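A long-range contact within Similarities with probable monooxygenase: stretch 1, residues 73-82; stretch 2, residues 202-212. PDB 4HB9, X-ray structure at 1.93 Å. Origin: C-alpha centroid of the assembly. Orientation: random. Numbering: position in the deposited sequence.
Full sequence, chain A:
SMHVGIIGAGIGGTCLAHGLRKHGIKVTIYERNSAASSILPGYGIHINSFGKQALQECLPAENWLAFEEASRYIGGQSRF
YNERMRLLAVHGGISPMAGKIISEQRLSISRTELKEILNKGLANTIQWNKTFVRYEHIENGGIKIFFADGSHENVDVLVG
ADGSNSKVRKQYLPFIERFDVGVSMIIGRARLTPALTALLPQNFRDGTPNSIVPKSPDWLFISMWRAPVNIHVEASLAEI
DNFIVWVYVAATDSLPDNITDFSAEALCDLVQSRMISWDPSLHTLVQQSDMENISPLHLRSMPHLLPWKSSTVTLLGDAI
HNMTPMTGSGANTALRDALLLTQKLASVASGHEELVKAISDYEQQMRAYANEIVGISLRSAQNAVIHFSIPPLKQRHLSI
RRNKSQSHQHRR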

ATOM      1  N   TYR A  73     -17.975  -1.768  -4.766  1.00 32.56           N
ATOM      2  CA  TYR A  73     -17.799  -0.339  -5.087  1.00 36.01           C
ATOM      3  C   TYR A  73     -17.721   0.523  -3.826  1.00 38.31           C
ATOM      4  O   TYR A  73     -18.450   0.302  -2.862  1.00 37.53           O
ATOM      5  CB  TYR A  73     -18.925   0.152  -5.979  1.00 40.35           C
ATOM      6  CG  TYR A  73     -18.993  -0.574  -7.294  1.00 40.02           C
ATOM      7  CD1 TYR A  73     -17.981  -0.435  -8.252  1.00 40.75           C
ATOM      8  CD2 TYR A  73     -20.059  -1.415  -7.580  1.00 42.77           C
ATOM      9  CE1 TYR A  73     -18.040  -1.114  -9.459  1.00 41.45           C
ATOM     10  CE2 TYR A  73     -20.129  -2.097  -8.781  1.00 44.93           C
ATOM     11  CZ  TYR A  73     -19.123  -1.944  -9.715  1.00 44.62           C
ATOM     12  OH  TYR A  73     -19.230  -2.637 -10.898  1.00 46.89           O
ATOM     13  N   ILE A  74     -16.798   1.481  -3.824  1.00 39.57           N
ATOM     14  CA  ILE A  74     -16.677   2.459  -2.747  1.00 40.65           C
ATOM     15  C   ILE A  74     -16.702   3.823  -3.418  1.00 44.21           C
ATOM     16  O   ILE A  74     -16.259   3.976  -4.566  1.00 40.22           O
ATOM     17  CB  ILE A  74     -15.428   2.232  -1.852  1.00 42.04           C
ATOM     18  CG1 ILE A  74     -15.346   3.240  -0.695  1.00 44.47           C
ATOM     19  CG2 ILE A  74     -14.134   2.319  -2.638  1.00 42.72           C
ATOM     20  CD1 ILE A  74     -16.451   3.118   0.339  1.00 45.68           C
ATOM     21  N   GLY A  75     -17.244   4.802  -2.700  1.00 48.53           N
ATOM     22  CA  GLY A  75     -17.934   5.928  -3.325  1.00 56.76           C
ATOM     23  C   GLY A  75     -17.155   7.175  -3.660  1.00 61.04           C
ATOM     24  O   GLY A  75     -15.947   7.265  -3.427  1.00 59.83           O
ATOM     25  N   GLY A  76     -17.888   8.124  -4.249  1.00 72.51           N
ATOM     26  CA  GLY A  76     -17.429   9.501  -4.459  1.00 75.82           C
ATOM     27  C   GLY A  76     -18.340  10.450  -3.698  1.00 77.09           C
ATOM     28  O   GLY A  76     -19.134  10.009  -2.860  1.00 74.62           O
ATOM     29  N   GLN A  77     -18.241  11.744  -4.012  1.00 78.11           N
ATOM     30  CA  GLN A  77     -18.975  12.823  -3.316  1.00 77.97           C
ATOM     31  C   GLN A  77     -18.413  13.134  -1.920  1.00 73.94           C
ATOM     32  O   GLN A  77     -19.167  13.522  -1.027  1.00 76.05           O
ATOM     33  CB  GLN A  77     -20.481  12.520  -3.196  1.00 81.73           C
ATOM     34  CG  GLN A  77     -21.176  12.114  -4.485  1.00 86.84           C
ATOM     35  CD  GLN A  77     -22.680  11.944  -4.298  1.00 93.21           C
ATOM     36  OE1 GLN A  77     -23.134  11.294  -3.351  1.00 92.71           O
ATOM     37  NE2 GLN A  77     -23.463  12.530  -5.203  1.00 93.18           N
ATOM     38  N   SER A  78     -17.098  12.988  -1.739  1.00 65.54           N
ATOM     39  CA  SER A  78     -16.459  13.210  -0.436  1.00 58.03           C
ATOM     40  C   SER A  78     -16.979  14.470   0.269  1.00 50.45           C
ATOM     41  O   SER A  78     -16.960  15.556  -0.305  1.00 53.96           O
ATOM     42  CB  SER A  78     -14.947  13.307  -0.600  1.00 57.00           C
ATOM     43  OG  SER A  78     -14.323  13.590   0.644  1.00 61.32           O
ATOM     44  N   ARG A  79     -17.435  14.308   1.508  1.00 40.20           N
ATOM     45  CA  ARG A  79     -18.078  15.373   2.267  1.00 36.44           C
ATOM     46  C   ARG A  79     -17.133  15.985   3.299  1.00 34.43           C
ATOM     47  O   ARG A  79     -16.212  15.322   3.799  1.00 29.35           O
ATOM     48  CB  ARG A  79     -19.317  14.818   2.966  1.00 37.22           C
ATOM     49  CG  ARG A  79     -20.441  14.488   1.988  1.00 40.20           C
ATOM     50  CD  ARG A  79     -21.609  13.774   2.640  1.00 41.45           C
ATOM     51  NE  ARG A  79     -21.173  12.540   3.289  1.00 43.07           N
ATOM     52  CZ  ARG A  79     -21.803  11.368   3.225  1.00 45.45           C
ATOM     53  NH1 ARG A  79     -22.929  11.219   2.528  1.00 44.94           N
ATOM     54  NH2 ARG A  79     -21.287  10.318   3.858  1.00 46.83           N
ATOM     55  N   PHE A  80     -17.361  17.254   3.611  1.00 30.20           N
ATOM     56  CA  PHE A  80     -16.515  17.976   4.540  1.00 29.35           C
ATOM     57  C   PHE A  80     -17.390  18.585   5.613  1.00 30.14           C
ATOM     58  O   PHE A  80     -18.393  19.245   5.306  1.00 32.14           O
ATOM     59  CB  PHE A  80     -15.699  19.051   3.815  1.00 30.64           C
ATOM     60  CG  PHE A  80     -14.635  18.486   2.909  1.00 30.64           C
ATOM     61  CD1 PHE A  80     -13.311  18.429   3.317  1.00 30.79           C
ATOM     62  CD2 PHE A  80     -14.966  17.991   1.657  1.00 32.29           C
ATOM     63  CE1 PHE A  80     -12.331  17.893   2.485  1.00 33.38           C
ATOM     64  CE2 PHE A  80     -14.002  17.443   0.825  1.00 32.34           C
ATOM     65  CZ  PHE A  80     -12.680  17.398   1.236  1.00 32.98           C
ATOM     66  N   TYR A  81     -17.032  18.341   6.873  1.00 27.10           N
ATOM     67  CA  TYR A  81     -17.774  18.899   7.998  1.00 27.24           C
ATOM     68  C   TYR A  81     -16.829  19.603   8.924  1.00 25.99           C
ATOM     69  O   TYR A  81     -15.646  19.284   8.963  1.00 23.36           O
ATOM     70  CB  TYR A  81     -18.454  17.794   8.804  1.00 27.43           C
ATOM     71  CG  TYR A  81     -19.463  16.967   8.070  1.00 29.31           C
ATOM     72  CD1 TYR A  81     -20.827  17.241   8.168  1.00 33.45           C
ATOM     73  CD2 TYR A  81     -19.065  15.890   7.299  1.00 32.98           C
ATOM     74  CE1 TYR A  81     -21.760  16.468   7.499  1.00 34.35           C
ATOM     75  CE2 TYR A  81     -19.981  15.116   6.619  1.00 35.32           C
ATOM     76  CZ  TYR A  81     -21.325  15.409   6.725  1.00 37.53           C
ATOM     77  OH  TYR A  81     -22.221  14.616   6.051  1.00 41.99           O
ATOM     78  N   ASN A  82     -17.353  20.516   9.730  1.00 25.17           N
ATOM     79  CA  ASN A  82     -16.602  20.962  10.883  1.00 26.53           C
ATOM     80  C   ASN A  82     -16.753  19.940  11.998  1.00 25.43           C
ATOM     81  O   ASN A  82     -17.283  18.850  11.786  1.00 24.16           O
ATOM     82  CB  ASN A  82     -16.980  22.386  11.314  1.00 28.68           C
ATOM     83  CG  ASN A  82     -18.329  22.470  12.017  1.00 30.60           C
ATOM     84  OD1 ASN A  82     -19.078  21.483  12.156  1.00 28.19           O
ATOM     85  ND2 ASN A  82     -18.657  23.690  12.454  1.00 31.31           N
ATOM     86  N   GLN A 202     -26.435   8.031   9.160  1.00 41.16           N
ATOM     87  CA  GLN A 202     -26.278   7.355   7.856  1.00 45.45           C
ATOM     88  C   GLN A 202     -25.028   7.749   7.072  1.00 43.82           C
ATOM     89  O   GLN A 202     -24.431   6.903   6.408  1.00 46.97           O
ATOM     90  CB  GLN A 202     -27.513   7.555   6.977  1.00 53.96           C
ATOM     91  CG  GLN A 202     -28.681   6.661   7.374  1.00 60.69           C
ATOM     92  CD  GLN A 202     -29.942   6.950   6.587  1.00 66.51           C
ATOM     93  OE1 GLN A 202     -29.881   7.311   5.409  1.00 70.29           O
ATOM     94  NE2 GLN A 202     -31.098   6.777   7.228  1.00 69.29           N
ATOM     95  N   ASN A 203     -24.611   9.011   7.162  1.00 42.48           N
ATOM     96  CA  ASN A 203     -23.393   9.455   6.459  1.00 43.15           C
ATOM     97  C   ASN A 203     -22.101   8.737   6.886  1.00 41.88           C
ATOM     98  O   ASN A 203     -21.091   8.806   6.180  1.00 38.38           O
ATOM     99  CB  ASN A 203     -23.216  10.976   6.547  1.00 46.37           C
ATOM    100  CG  ASN A 203     -23.170  11.484   7.965  1.00 49.62           C
ATOM    101  OD1 ASN A 203     -23.776  10.907   8.853  1.00 58.29           O
ATOM    102  ND2 ASN A 203     -22.472  12.576   8.181  1.00 53.69           N
ATOM    103  N   PHE A 204     -22.133   8.027   8.012  1.00 39.91           N
ATOM    104  CA  PHE A 204     -20.982   7.235   8.434  1.00 41.42           C
ATOM    105  C   PHE A 204     -20.931   5.869   7.750  1.00 42.86           C
ATOM    106  O   PHE A 204     -19.890   5.218   7.757  1.00 43.27           O
ATOM    107  CB  PHE A 204     -21.001   7.025   9.949  1.00 40.92           C
ATOM    108  CG  PHE A 204     -20.572   8.225  10.740  1.00 40.29           C
ATOM    109  CD1 PHE A 204     -21.239   9.431  10.626  1.00 42.35           C
ATOM    110  CD2 PHE A 204     -19.520   8.137  11.626  1.00 39.92           C
ATOM    111  CE1 PHE A 204     -20.856  10.534  11.371  1.00 42.77           C
ATOM    112  CE2 PHE A 204     -19.136   9.233  12.379  1.00 40.29           C
ATOM    113  CZ  PHE A 204     -19.795  10.436  12.245  1.00 41.91           C
ATOM    114  N   ARG A 205     -22.046   5.438   7.170  1.00 44.56           N
ATOM    115  CA  ARG A 205     -22.183   4.055   6.689  1.00 47.09           C
ATOM    116  C   ARG A 205     -22.511   3.894   5.194  1.00 48.19           C
ATOM    117  O   ARG A 205     -22.568   2.770   4.698  1.00 47.32           O
ATOM    118  CB  ARG A 205     -23.278   3.378   7.503  1.00 48.43           C
ATOM    119  CG  ARG A 205     -23.153   3.661   8.992  1.00 47.78           C
ATOM    120  CD  ARG A 205     -24.261   3.035   9.810  1.00 46.09           C
ATOM    121  NE  ARG A 205     -25.430   3.898  10.011  1.00 44.42           N
ATOM    122  CZ  ARG A 205     -26.564   3.838   9.307  1.00 46.94           C
ATOM    123  NH1 ARG A 205     -26.711   2.978   8.300  1.00 45.38           N
ATOM    124  NH2 ARG A 205     -27.570   4.652   9.614  1.00 46.65           N
ATOM    125  N   ASP A 206     -22.713   5.005   4.486  1.00 49.51           N
ATOM    126  CA  ASP A 206     -23.210   4.962   3.107  1.00 48.93           C
ATOM    127  C   ASP A 206     -22.127   4.811   2.039  1.00 49.91           C
ATOM    128  O   ASP A 206     -22.444   4.721   0.855  1.00 55.42           O
ATOM    129  CB  ASP A 206     -24.118   6.170   2.800  1.00 48.51           C
ATOM    130  CG  ASP A 206     -23.383   7.512   2.825  1.00 51.36           C
ATOM    131  OD1 ASP A 206     -22.131   7.538   2.802  1.00 51.52           O
ATOM    132  OD2 ASP A 206     -24.074   8.559   2.867  1.00 49.12           O
ATOM    133  N   GLY A 207     -20.859   4.781   2.437  1.00 46.17           N
ATOM    134  CA  GLY A 207     -19.780   4.580   1.472  1.00 46.73           C
ATOM    135  C   GLY A 207     -19.163   5.845   0.890  1.00 44.57           C
ATOM    136  O   GLY A 207     -18.215   5.761   0.106  1.00 46.42           O
ATOM    137  N   THR A 208     -19.691   7.016   1.243  1.00 39.54           N
ATOM    138  CA  THR A 208     -19.033   8.261   0.870  1.00 38.87           C
ATOM    139  C   THR A 208     -18.094   8.676   1.998  1.00 35.25           C
ATOM    140  O   THR A 208     -18.512   8.723   3.159  1.00 33.41           O
ATOM    141  CB  THR A 208     -20.049   9.384   0.562  1.00 41.25           C
ATOM    142  OG1 THR A 208     -20.813   9.021  -0.591  1.00 42.22           O
ATOM    143  CG2 THR A 208     -19.342  10.698   0.256  1.00 41.94           C
ATOM    144  N   PRO A 209     -16.828   8.970   1.666  1.00 32.96           N
ATOM    145  CA  PRO A 209     -15.893   9.399   2.717  1.00 31.76           C
ATOM    146  C   PRO A 209     -16.212  10.784   3.294  1.00 30.03           C
ATOM    147  O   PRO A 209     -16.779  11.654   2.606  1.00 30.58           O
ATOM    148  CB  PRO A 209     -14.527   9.402   2.020  1.00 32.36           C
ATOM    149  CG  PRO A 209     -14.807   9.443   0.557  1.00 32.63           C
ATOM    150  CD  PRO A 209     -16.167   8.827   0.353  1.00 32.98           C
ATOM    151  N   ASN A 210     -15.852  10.967   4.562  1.00 26.66           N
ATOM    152  CA  ASN A 210     -16.091  12.213   5.275  1.00 25.52           C
ATOM    153  C   ASN A 210     -14.787  12.735   5.834  1.00 24.78           C
ATOM    154  O   ASN A 210     -13.946  11.958   6.300  1.00 23.54           O
ATOM    155  CB  ASN A 210     -17.062  12.016   6.437  1.00 27.56           C
ATOM    156  CG  ASN A 210     -18.364  11.340   6.020  1.00 30.86           C
ATOM    157  OD1 ASN A 210     -19.158  11.906   5.304  1.00 32.40           O
ATOM    158  ND2 ASN A 210     -18.563  10.119   6.459  1.00 35.33           N
ATOM    159  N   SER A 211     -14.639  14.054   5.806  1.00 22.01           N
ATOM    160  CA  SER A 211     -13.548  14.727   6.482  1.00 22.52           C
ATOM    161  C   SER A 211     -14.062  15.685   7.533  1.00 22.09           C
ATOM    162  O   SER A 211     -14.959  16.467   7.252  1.00 24.30           O
ATOM    163  CB  SER A 211     -12.727  15.484   5.460  1.00 23.27           C
ATOM    164  OG  SER A 211     -11.799  14.599   4.864  1.00 25.22           O
ATOM    165  N   ILE A 212     -13.492  15.617   8.737  1.00 20.59           N
ATOM    166  CA  ILE A 212     -13.840  16.504   9.804  1.00 21.94           C
ATOM    167  C   ILE A 212     -12.740  17.520   9.902  1.00 22.43           C
ATOM    168  O   ILE A 212     -11.570  17.162  10.129  1.00 21.97           O
ATOM    169  CB  ILE A 212     -13.969  15.781  11.145  1.00 21.94           C
ATOM    170  CG1 ILE A 212     -14.916  14.577  11.035  1.00 23.02           C
ATOM    171  CG2 ILE A 212     -14.378  16.751  12.235  1.00 22.01           C
ATOM    172  CD1 ILE A 212     -16.268  14.826  10.416  1.00 24.46           C
TER

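The guanidinium of Arg 79 is surrounded by four residues of the other stretch, Asn 203, Asp 206, Thr 208 and Asn 210, with Thr 208 CB over one face, Asn 203 CB over the opposite face, and acceptors along its edge. Asp 206 makes a salt bridge there: Arg 79 NH1 donates to Asp 206 OD2 (2.9 Å) and Arg 79 NH2 to Asp 206 OD1 (3.1 Å), the paired nitrogens matching the two carboxylate oxygens. Asn 210 OD1 takes two further hydrogen bonds, from Arg 79 NE (2.9 Å) and Arg 79 NH2 (3.0 Å). Two hydrogen bonds within that stretch tie these residues together: Asn 210 ND2 donates to Asn 203 O (2.9 Å) and Thr 208 N to Asp 206 OD1 (2.9 Å), so the side chains of Asn 210 and Asp 206 that accept from Arg 79 are each also bonded within their own stretch. Arg 79 NH2 also lies 2.8 Å from Asn 203 O, but the angle is too poor for a hydrogen bond.

Strands 79-81 and 210-212 run parallel, their directions 21° apart. Arg 79 N donates to Pro 209 O (2.9 Å), Ser 211 N to Arg 79 O (2.8 Å), and Tyr 81 N to Ser 211 O (2.8 Å), so Arg 79 bonds through both backbone and side chain. Arg 79, Tyr 81, Asn 210 and Ile 212 share one face of the sheet, where Tyr 81 CB packs 4.0 Å from Ile 212 CD1 and Asn 203 ND2 donates to Tyr 81 OH (3.0 Å). On the other face, Phe 80 CD1 meets Ser 211 CB at 3.7 Å.

Before the strands pair, Gly 75 N donates to Gly 207 O (3.1 Å, with a bent angle of 137°), and Thr 208 OG1 to Gly 76 O (3.0 Å). Gly 75 leaves no spare room: an ideal CB would sit 2.7 Å from Gly 207 O, a clash. Gly 207 has backbone angles that themselves call for glycine, since a CB at phi/psi 92/-4 would be jammed against the carbonyl O of the residue before.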